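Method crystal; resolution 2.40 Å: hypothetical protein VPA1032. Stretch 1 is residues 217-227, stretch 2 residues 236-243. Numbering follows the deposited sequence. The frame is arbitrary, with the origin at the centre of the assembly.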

# COMPACT_ATOMS: atom_id res chain seq x y z
N ALA A 217 15.24 -1.57 -3.99
CA ALA A 217 14.54 -2.31 -5.04
C ALA A 217 13.14 -2.67 -4.54
O ALA A 217 12.20 -2.72 -5.32
CB ALA A 217 15.32 -3.58 -5.40
N GLN A 218 13.01 -2.92 -3.25
CA GLN A 218 11.71 -3.25 -2.66
C GLN A 218 10.81 -2.00 -2.61
O GLN A 218 9.63 -2.06 -2.97
CB GLN A 218 11.93 -3.83 -1.26
CG GLN A 218 12.49 -5.25 -1.31
CD GLN A 218 13.35 -5.61 -0.10
OE1 GLN A 218 13.29 -4.97 0.95
NE2 GLN A 218 14.15 -6.66 -0.25
N LYS A 219 11.37 -0.87 -2.21
CA LYS A 219 10.62 0.36 -2.14
C LYS A 219 10.16 0.77 -3.52
O LYS A 219 9.04 1.24 -3.69
CB LYS A 219 11.48 1.46 -1.51
CG LYS A 219 11.77 1.21 -0.05
CD LYS A 219 12.59 2.34 0.54
CE LYS A 219 12.98 2.04 1.98
NZ LYS A 219 13.91 3.08 2.50
N LEU A 220 11.02 0.60 -4.52
CA LEU A 220 10.67 0.95 -5.89
C LEU A 220 9.71 -0.06 -6.50
O LEU A 220 9.14 0.17 -7.57
CB LEU A 220 11.93 1.05 -6.75
CG LEU A 220 12.81 2.30 -6.58
CD1 LEU A 220 14.17 2.03 -7.22
CD2 LEU A 220 12.14 3.51 -7.24
N GLY A 221 9.51 -1.18 -5.81
CA GLY A 221 8.63 -2.21 -6.30
C GLY A 221 9.22 -2.98 -7.45
O GLY A 221 8.50 -3.47 -8.31
N ARG A 222 10.55 -3.11 -7.47
CA ARG A 222 11.23 -3.82 -8.55
C ARG A 222 11.66 -5.24 -8.19
O ARG A 222 12.47 -5.84 -8.89
CB ARG A 222 12.43 -2.99 -9.03
CG ARG A 222 12.01 -1.75 -9.84
CD ARG A 222 13.15 -0.78 -10.06
NE ARG A 222 12.75 0.33 -10.93
CZ ARG A 222 13.47 1.43 -11.11
NH1 ARG A 222 14.63 1.58 -10.49
NH2 ARG A 222 13.03 2.39 -11.91
N GLU A 223 11.11 -5.77 -7.11
CA GLU A 223 11.39 -7.13 -6.72
C GLU A 223 10.54 -7.49 -5.51
O GLU A 223 10.06 -6.61 -4.79
CB GLU A 223 12.88 -7.34 -6.43
CG GLU A 223 13.37 -6.87 -5.07
CD GLU A 223 14.76 -7.42 -4.73
OE1 GLU A 223 15.71 -7.18 -5.51
OE2 GLU A 223 14.89 -8.08 -3.67
N THR A 224 10.34 -8.79 -5.32
CA THR A 224 9.54 -9.29 -4.21
C THR A 224 10.35 -10.34 -3.45
O THR A 224 10.79 -11.33 -4.03
CB THR A 224 8.23 -9.93 -4.74
OG1 THR A 224 7.55 -9.01 -5.59
CG2 THR A 224 7.33 -10.33 -3.59
N ASP A 225 10.55 -10.13 -2.15
CA ASP A 225 11.30 -11.06 -1.30
C ASP A 225 10.35 -11.57 -0.21
O ASP A 225 9.31 -10.97 0.05
CB ASP A 225 12.52 -10.36 -0.68
CG ASP A 225 13.65 -11.33 -0.32
OD1 ASP A 225 14.15 -12.03 -1.24
OD2 ASP A 225 14.07 -11.39 0.86
N TRP A 226 10.71 -12.68 0.43
CA TRP A 226 9.86 -13.23 1.49
C TRP A 226 10.68 -13.65 2.71
O TRP A 226 11.55 -14.51 2.61
CB TRP A 226 9.07 -14.43 0.96
CG TRP A 226 8.22 -14.08 -0.21
CD1 TRP A 226 8.58 -14.13 -1.53
CD2 TRP A 226 6.90 -13.52 -0.17
NE1 TRP A 226 7.57 -13.62 -2.31
CE2 TRP A 226 6.53 -13.24 -1.50
CE3 TRP A 226 6.01 -13.22 0.87
CZ2 TRP A 226 5.29 -12.67 -1.82
CZ3 TRP A 226 4.78 -12.66 0.54
CH2 TRP A 226 4.43 -12.39 -0.79
N LYS A 227 10.41 -13.03 3.85
CA LYS A 227 11.12 -13.38 5.06
C LYS A 227 10.19 -14.15 5.99
O LYS A 227 9.06 -13.73 6.23
CB LYS A 227 11.65 -12.13 5.79
CG LYS A 227 12.82 -11.42 5.11
CD LYS A 227 13.35 -10.27 5.97
CE LYS A 227 14.47 -9.51 5.27
NZ LYS A 227 15.61 -10.41 4.88
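Stretch 2, residues 236-243: LGLGLKCW

Stretch 1 leaves a helix, turns, and becomes a strand; strand 236-239 of stretch 2 runs antiparallel to it. Further on, Cys-242 and Trp-243 are again in a strand. The axes of strands 224-227 and 236-239 approach to 4.7 Å, with 152° between their N-to-C directions.

Gln-218 is still helical. Gln-218 O accepts a CA-H...O contact from Gly-239 CA at 3.4 Å, and Gln-218 CD lies 3.8 Å from Leu-238 CB. Gly-221 is the first residue after the helix to leave helical phi/psi; its positive phi belongs to a Schellman motif. Gly-221 O packs 3.8 Å from Leu-240 CB.

Glu-223 O accepts a hydrogen bond from Leu-240 N at 3.1 Å. Glu-223 O also lies 3.2 Å from Gly-239 CA, in a CA-H...O contact. A side chain on Gly-239 would clash with this carbonyl, and its phi/psi of 92/-155 by itself calls for glycine.

Thr-224 pairs with Gly-239. Thr-224 OG1 donates a hydrogen bond to Leu-240 O at 2.8 Å, so the side chain reaches backbone beyond its partner. Asp-225 pairs with Leu-238: Asp-225 N donates to Leu-238 O at 2.9 Å, while the return bond, Leu-238 N to Asp-225 O at 3.1 Å, is weak.

Trp-226 CE3 comes 3.9 Å from Gly-237 CA and 3.3 Å from Leu-236 O. At the ring edge, Trp-226 CZ2 lies 4.0 Å from Cys-242 CB. Lys-227 O accepts from Leu-236 N at 3.1 Å. Lys-227 CE rests 3.4 Å from Leu-238 CD1.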

# COMPACT_ATOMS: atom_id res chain seq x y z
N LEU A 236 6.09 -12.79 5.85
CA LEU A 236 5.77 -11.40 5.55
C LEU A 236 6.34 -11.09 4.18
O LEU A 236 7.09 -11.88 3.64
CB LEU A 236 6.36 -10.46 6.59
CG LEU A 236 5.84 -10.61 8.01
CD1 LEU A 236 6.37 -9.45 8.84
CD2 LEU A 236 4.31 -10.62 8.02
N GLY A 237 6.00 -9.95 3.61
CA GLY A 237 6.52 -9.63 2.29
C GLY A 237 7.42 -8.43 2.25
O GLY A 237 7.48 -7.65 3.20
N LEU A 238 8.12 -8.28 1.13
CA LEU A 238 9.03 -7.16 0.94
C LEU A 238 9.01 -6.83 -0.55
O LEU A 238 9.26 -7.70 -1.40
CB LEU A 238 10.45 -7.52 1.38
CG LEU A 238 10.65 -8.00 2.82
CD1 LEU A 238 12.09 -8.46 3.02
CD2 LEU A 238 10.31 -6.88 3.77
N GLY A 239 8.71 -5.58 -0.87
CA GLY A 239 8.67 -5.19 -2.26
C GLY A 239 7.28 -5.34 -2.86
O GLY A 239 6.29 -5.32 -2.14
N LEU A 240 7.22 -5.51 -4.19
CA LEU A 240 5.97 -5.64 -4.95
C LEU A 240 5.03 -6.74 -4.43
O LEU A 240 5.44 -7.86 -4.21
CB LEU A 240 6.33 -5.91 -6.42
CG LEU A 240 5.18 -5.84 -7.42
CD1 LEU A 240 4.68 -4.39 -7.52
CD2 LEU A 240 5.64 -6.36 -8.78
N LYS A 241 3.76 -6.42 -4.23
CA LYS A 241 2.82 -7.42 -3.74
C LYS A 241 2.59 -8.51 -4.79
O LYS A 241 2.66 -8.25 -5.99
CB LYS A 241 1.50 -6.75 -3.33
CG LYS A 241 1.64 -5.73 -2.18
CD LYS A 241 0.30 -5.18 -1.70
CE LYS A 241 0.49 -4.17 -0.55
NZ LYS A 241 -0.82 -3.64 -0.02
N CYS A 242 2.31 -9.72 -4.32
CA CYS A 242 2.07 -10.87 -5.20
C CYS A 242 0.85 -11.48 -4.51
O CYS A 242 0.84 -11.61 -3.30
CB CYS A 242 3.31 -11.83 -5.16
SG CYS A 242 3.82 -12.78 -6.72
N TRP A 243 -0.20 -11.80 -5.27
CA TRP A 243 -1.44 -12.37 -4.74
C TRP A 243 -1.64 -13.80 -5.21
O TRP A 243 -1.21 -14.18 -6.30
CB TRP A 243 -2.66 -11.54 -5.19
CG TRP A 243 -2.89 -10.24 -4.45
CD1 TRP A 243 -2.07 -9.67 -3.53
CD2 TRP A 243 -4.01 -9.34 -4.60
NE1 TRP A 243 -2.61 -8.48 -3.09
CE2 TRP A 243 -3.80 -8.26 -3.73
CE3 TRP A 243 -5.18 -9.36 -5.39
CZ2 TRP A 243 -4.69 -7.19 -3.61
CZ3 TRP A 243 -6.08 -8.29 -5.28
CH2 TRP A 243 -5.82 -7.22 -4.39